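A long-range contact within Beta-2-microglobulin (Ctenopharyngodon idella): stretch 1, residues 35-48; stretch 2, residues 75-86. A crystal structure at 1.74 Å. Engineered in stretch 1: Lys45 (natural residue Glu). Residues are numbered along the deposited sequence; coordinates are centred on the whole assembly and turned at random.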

# COMPACT_ATOMS: atom_id res chain seq x y z
N ASP B 35 -0.51 8.59 13.03
CA ASP B 35 0.61 9.50 13.30
C ASP B 35 1.90 8.72 13.51
O ASP B 35 1.97 7.82 14.35
CB ASP B 35 0.32 10.38 14.52
CG ASP B 35 0.88 11.77 14.38
OD1 ASP B 35 2.12 11.93 14.35
OD2 ASP B 35 0.06 12.72 14.27
N ILE B 36 2.91 9.07 12.72
CA ILE B 36 4.17 8.33 12.71
C ILE B 36 5.31 9.19 12.16
O ILE B 36 5.08 10.14 11.40
CB ILE B 36 4.03 7.02 11.89
CG1 ILE B 36 5.13 6.01 12.24
CG2 ILE B 36 3.96 7.29 10.39
CD1 ILE B 36 4.75 4.57 11.99
N SER B 37 6.53 8.87 12.58
CA SER B 37 7.75 9.49 12.07
C SER B 37 8.60 8.42 11.40
O SER B 37 8.92 7.40 12.03
CB SER B 37 8.53 10.15 13.21
OG SER B 37 9.75 10.70 12.76
N ILE B 38 8.96 8.65 10.14
CA ILE B 38 9.87 7.75 9.43
C ILE B 38 11.03 8.56 8.85
O ILE B 38 10.81 9.58 8.19
CB ILE B 38 9.16 6.98 8.28
CG1 ILE B 38 7.91 6.25 8.78
CG2 ILE B 38 10.13 6.00 7.62
CD1 ILE B 38 6.94 5.85 7.68
N GLU B 39 12.26 8.12 9.12
CA GLU B 39 13.44 8.80 8.61
C GLU B 39 14.44 7.78 8.09
O GLU B 39 14.65 6.74 8.71
CB GLU B 39 14.10 9.66 9.70
CG GLU B 39 13.28 10.86 10.17
CD GLU B 39 13.04 11.92 9.10
OE1 GLU B 39 13.63 11.83 8.00
OE2 GLU B 39 12.26 12.85 9.37
N LEU B 40 15.03 8.06 6.93
CA LEU B 40 16.11 7.22 6.41
C LEU B 40 17.45 7.81 6.86
O LEU B 40 17.62 9.03 6.83
CB LEU B 40 16.04 7.09 4.89
CG LEU B 40 14.77 6.46 4.31
CD1 LEU B 40 14.76 6.56 2.79
CD2 LEU B 40 14.63 5.00 4.73
N LEU B 41 18.38 6.95 7.26
CA LEU B 41 19.65 7.41 7.81
C LEU B 41 20.87 6.85 7.07
O LEU B 41 20.88 5.68 6.68
CB LEU B 41 19.77 7.05 9.29
CG LEU B 41 18.56 7.23 10.22
CD1 LEU B 41 18.88 6.69 11.60
CD2 LEU B 41 18.09 8.68 10.30
N LYS B 42 21.87 7.70 6.89
CA LYS B 42 23.18 7.28 6.42
C LYS B 42 24.17 7.53 7.55
O LYS B 42 24.35 8.67 7.98
CB LYS B 42 23.60 8.07 5.18
CG LYS B 42 24.99 7.71 4.68
CD LYS B 42 25.45 8.61 3.54
CE LYS B 42 26.78 8.12 2.99
NZ LYS B 42 27.33 9.02 1.94
N ASN B 43 24.80 6.45 8.02
CA ASN B 43 25.71 6.51 9.17
C ASN B 43 25.11 7.27 10.37
O ASN B 43 25.79 8.05 11.03
CB ASN B 43 27.07 7.08 8.76
CG ASN B 43 27.73 6.28 7.65
OD1 ASN B 43 27.69 5.05 7.65
ND2 ASN B 43 28.33 6.98 6.69
N GLY B 44 23.82 7.04 10.62
CA GLY B 44 23.12 7.64 11.75
C GLY B 44 22.63 9.06 11.54
O GLY B 44 22.05 9.65 12.45
N LYS B 45 22.85 9.62 10.34
CA LYS B 45 22.44 10.98 10.03
C LYS B 45 21.26 10.98 9.05
O LYS B 45 21.28 10.24 8.06
CB LYS B 45 23.61 11.78 9.43
CG LYS B 45 24.88 11.82 10.27
CD LYS B 45 24.73 12.70 11.51
CE LYS B 45 26.02 12.77 12.30
NZ LYS B 45 25.86 13.56 13.55
N VAL B 46 20.25 11.80 9.33
CA VAL B 46 19.04 11.86 8.49
C VAL B 46 19.39 12.25 7.05
O VAL B 46 20.07 13.25 6.82
CB VAL B 46 17.99 12.85 9.07
CG1 VAL B 46 16.75 12.89 8.19
CG2 VAL B 46 17.60 12.46 10.49
N ILE B 47 18.93 11.44 6.09
CA ILE B 47 19.15 11.73 4.68
C ILE B 47 18.09 12.71 4.19
O ILE B 47 16.89 12.47 4.36
CB ILE B 47 19.13 10.45 3.80
CG1 ILE B 47 20.19 9.45 4.29
CG2 ILE B 47 19.34 10.79 2.33
CD1 ILE B 47 20.08 8.07 3.69
N ALA B 48 18.54 13.81 3.59
CA ALA B 48 17.66 14.83 3.05
C ALA B 48 17.00 14.39 1.74
O ALA B 48 17.48 13.47 1.07
CB ALA B 48 18.43 16.14 2.85
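Stretch 2 (75-86) KSDEYSCRVKHM

How does stretch 2 lie on stretch 1? Its extended strand, starting at Tyr79, runs antiparallel beside the strand ending at Lys42, with axes 4.6 Å apart at closest and crossing at 156°. Ser37 pairs with Lys84, Glu39 with Arg82 and Leu41 with Ser80, each through two backbone hydrogen bonds; Lys84 N to Ser37 O is 2.8 Å and Leu41 N to Ser80 O 2.8 Å.

What fills the face carrying Ile38, Leu40, Cys81 and Val83? Mostly apolar groups. Ile38 is m at chi1 and brings CG2 to 3.6 Å from Cys81 SG, while Leu40, m then t, sets CD2 4.0 Å from Cys81 CB. Tyr79 is also m, and Ile47 CD1 lies at the edge of its ring, 3.9 Å from Tyr79 CD2.

What shapes the other face? Arg82 starts t, t and turns at chi3 (p), and its guanidinium lies with one face under Leu41 CD1, which is 3.8 Å from Arg82 NH1. Ser80, p, points OG to within 3.5 Å of Leu41 CD1; Ser80 OG also donates to water 2 at 3.0 Å, and that water donates to Glu78 O at 3.1 Å and Glu78 OE2 at 3.0 Å.

How does Asn43 hold the turn end? With chi1 m, its amide reaches both neighbours: Asn43 OD1 accepts from Glu78 N at 2.8 Å, and Asn43 ND2 donates to Asp77 OD1 at 3.0 Å.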

# COMPACT_ATOMS: atom_id res chain seq x y z
N LYS B 75 31.11 0.25 0.80
CA LYS B 75 31.57 -0.62 1.89
C LYS B 75 31.51 -0.03 3.30
O LYS B 75 31.08 -0.70 4.24
CB LYS B 75 32.98 -1.16 1.61
CG LYS B 75 33.03 -2.66 1.42
CD LYS B 75 32.83 -3.39 2.75
CE LYS B 75 32.10 -4.71 2.55
NZ LYS B 75 32.29 -5.65 3.69
N SER B 76 31.94 1.22 3.44
CA SER B 76 32.10 1.82 4.76
C SER B 76 30.85 2.55 5.28
O SER B 76 30.88 3.16 6.35
CB SER B 76 33.31 2.77 4.77
OG SER B 76 33.15 3.81 3.83
N ASP B 77 29.75 2.47 4.53
CA ASP B 77 28.53 3.20 4.88
C ASP B 77 27.39 2.30 5.37
O ASP B 77 27.13 1.24 4.79
CB ASP B 77 28.04 4.04 3.69
CG ASP B 77 29.03 5.12 3.31
OD1 ASP B 77 29.56 5.80 4.22
OD2 ASP B 77 29.28 5.30 2.09
N GLU B 78 26.74 2.73 6.45
CA GLU B 78 25.58 2.04 7.01
C GLU B 78 24.29 2.82 6.75
O GLU B 78 24.23 4.03 6.99
CB GLU B 78 25.76 1.84 8.52
CG GLU B 78 24.46 1.51 9.25
CD GLU B 78 24.53 1.78 10.74
OE1 GLU B 78 25.15 0.97 11.46
OE2 GLU B 78 23.97 2.79 11.20
N TYR B 79 23.27 2.11 6.27
CA TYR B 79 21.95 2.70 6.05
C TYR B 79 20.92 2.06 6.96
O TYR B 79 21.00 0.86 7.27
CB TYR B 79 21.54 2.60 4.58
CG TYR B 79 22.46 3.40 3.69
CD1 TYR B 79 23.61 2.83 3.15
CD2 TYR B 79 22.20 4.75 3.42
CE1 TYR B 79 24.47 3.57 2.35
CE2 TYR B 79 23.05 5.49 2.62
CZ TYR B 79 24.18 4.90 2.09
OH TYR B 79 25.03 5.63 1.30
N SER B 80 19.95 2.86 7.39
CA SER B 80 18.92 2.39 8.31
C SER B 80 17.64 3.21 8.19
O SER B 80 17.63 4.29 7.58
CB SER B 80 19.43 2.37 9.76
OG SER B 80 19.81 3.66 10.20
N CYS B 81 16.56 2.68 8.76
CA CYS B 81 15.29 3.37 8.80
C CYS B 81 14.86 3.46 10.25
O CYS B 81 14.78 2.44 10.94
CB CYS B 81 14.25 2.62 7.96
SG CYS B 81 12.59 3.33 7.97
N ARG B 82 14.63 4.69 10.72
CA ARG B 82 14.19 4.93 12.08
C ARG B 82 12.72 5.32 12.10
O ARG B 82 12.31 6.31 11.47
CB ARG B 82 15.04 6.01 12.76
CG ARG B 82 14.58 6.35 14.18
CD ARG B 82 15.65 7.12 14.95
NE ARG B 82 15.96 8.40 14.33
CZ ARG B 82 17.17 8.96 14.33
NH1 ARG B 82 18.20 8.35 14.90
NH2 ARG B 82 17.35 10.14 13.75
N VAL B 83 11.93 4.53 12.82
CA VAL B 83 10.49 4.73 12.90
C VAL B 83 10.06 5.04 14.33
O VAL B 83 10.42 4.32 15.27
CB VAL B 83 9.73 3.49 12.36
CG1 VAL B 83 8.23 3.71 12.41
CG2 VAL B 83 10.17 3.16 10.94
N LYS B 84 9.30 6.12 14.49
CA LYS B 84 8.76 6.53 15.78
C LYS B 84 7.24 6.54 15.76
O LYS B 84 6.62 7.41 15.13
CB LYS B 84 9.33 7.89 16.21
CG LYS B 84 10.84 7.90 16.35
CD LYS B 84 11.38 9.27 16.73
CE LYS B 84 12.90 9.26 16.72
NZ LYS B 84 13.46 10.55 17.23
N HIS B 85 6.65 5.57 16.44
CA HIS B 85 5.19 5.41 16.52
C HIS B 85 4.79 5.40 17.98
O HIS B 85 5.37 4.67 18.79
CB HIS B 85 4.78 4.10 15.84
CG HIS B 85 3.29 3.92 15.73
ND1 HIS B 85 2.63 2.85 16.30
CD2 HIS B 85 2.35 4.65 15.09
CE1 HIS B 85 1.34 2.93 16.03
NE2 HIS B 85 1.14 4.02 15.30
N MET B 86 3.78 6.20 18.32
CA MET B 86 3.42 6.46 19.72
C MET B 86 4.67 6.92 20.46
O MET B 86 5.26 7.94 20.11
CB MET B 86 2.78 5.22 20.38
CG MET B 86 1.59 4.64 19.62
SD MET B 86 0.19 5.78 19.56
CE MET B 86 -0.40 5.72 21.26
O HOH W 1 11.66 8.70 12.93
O HOH W 2 22.55 4.76 9.52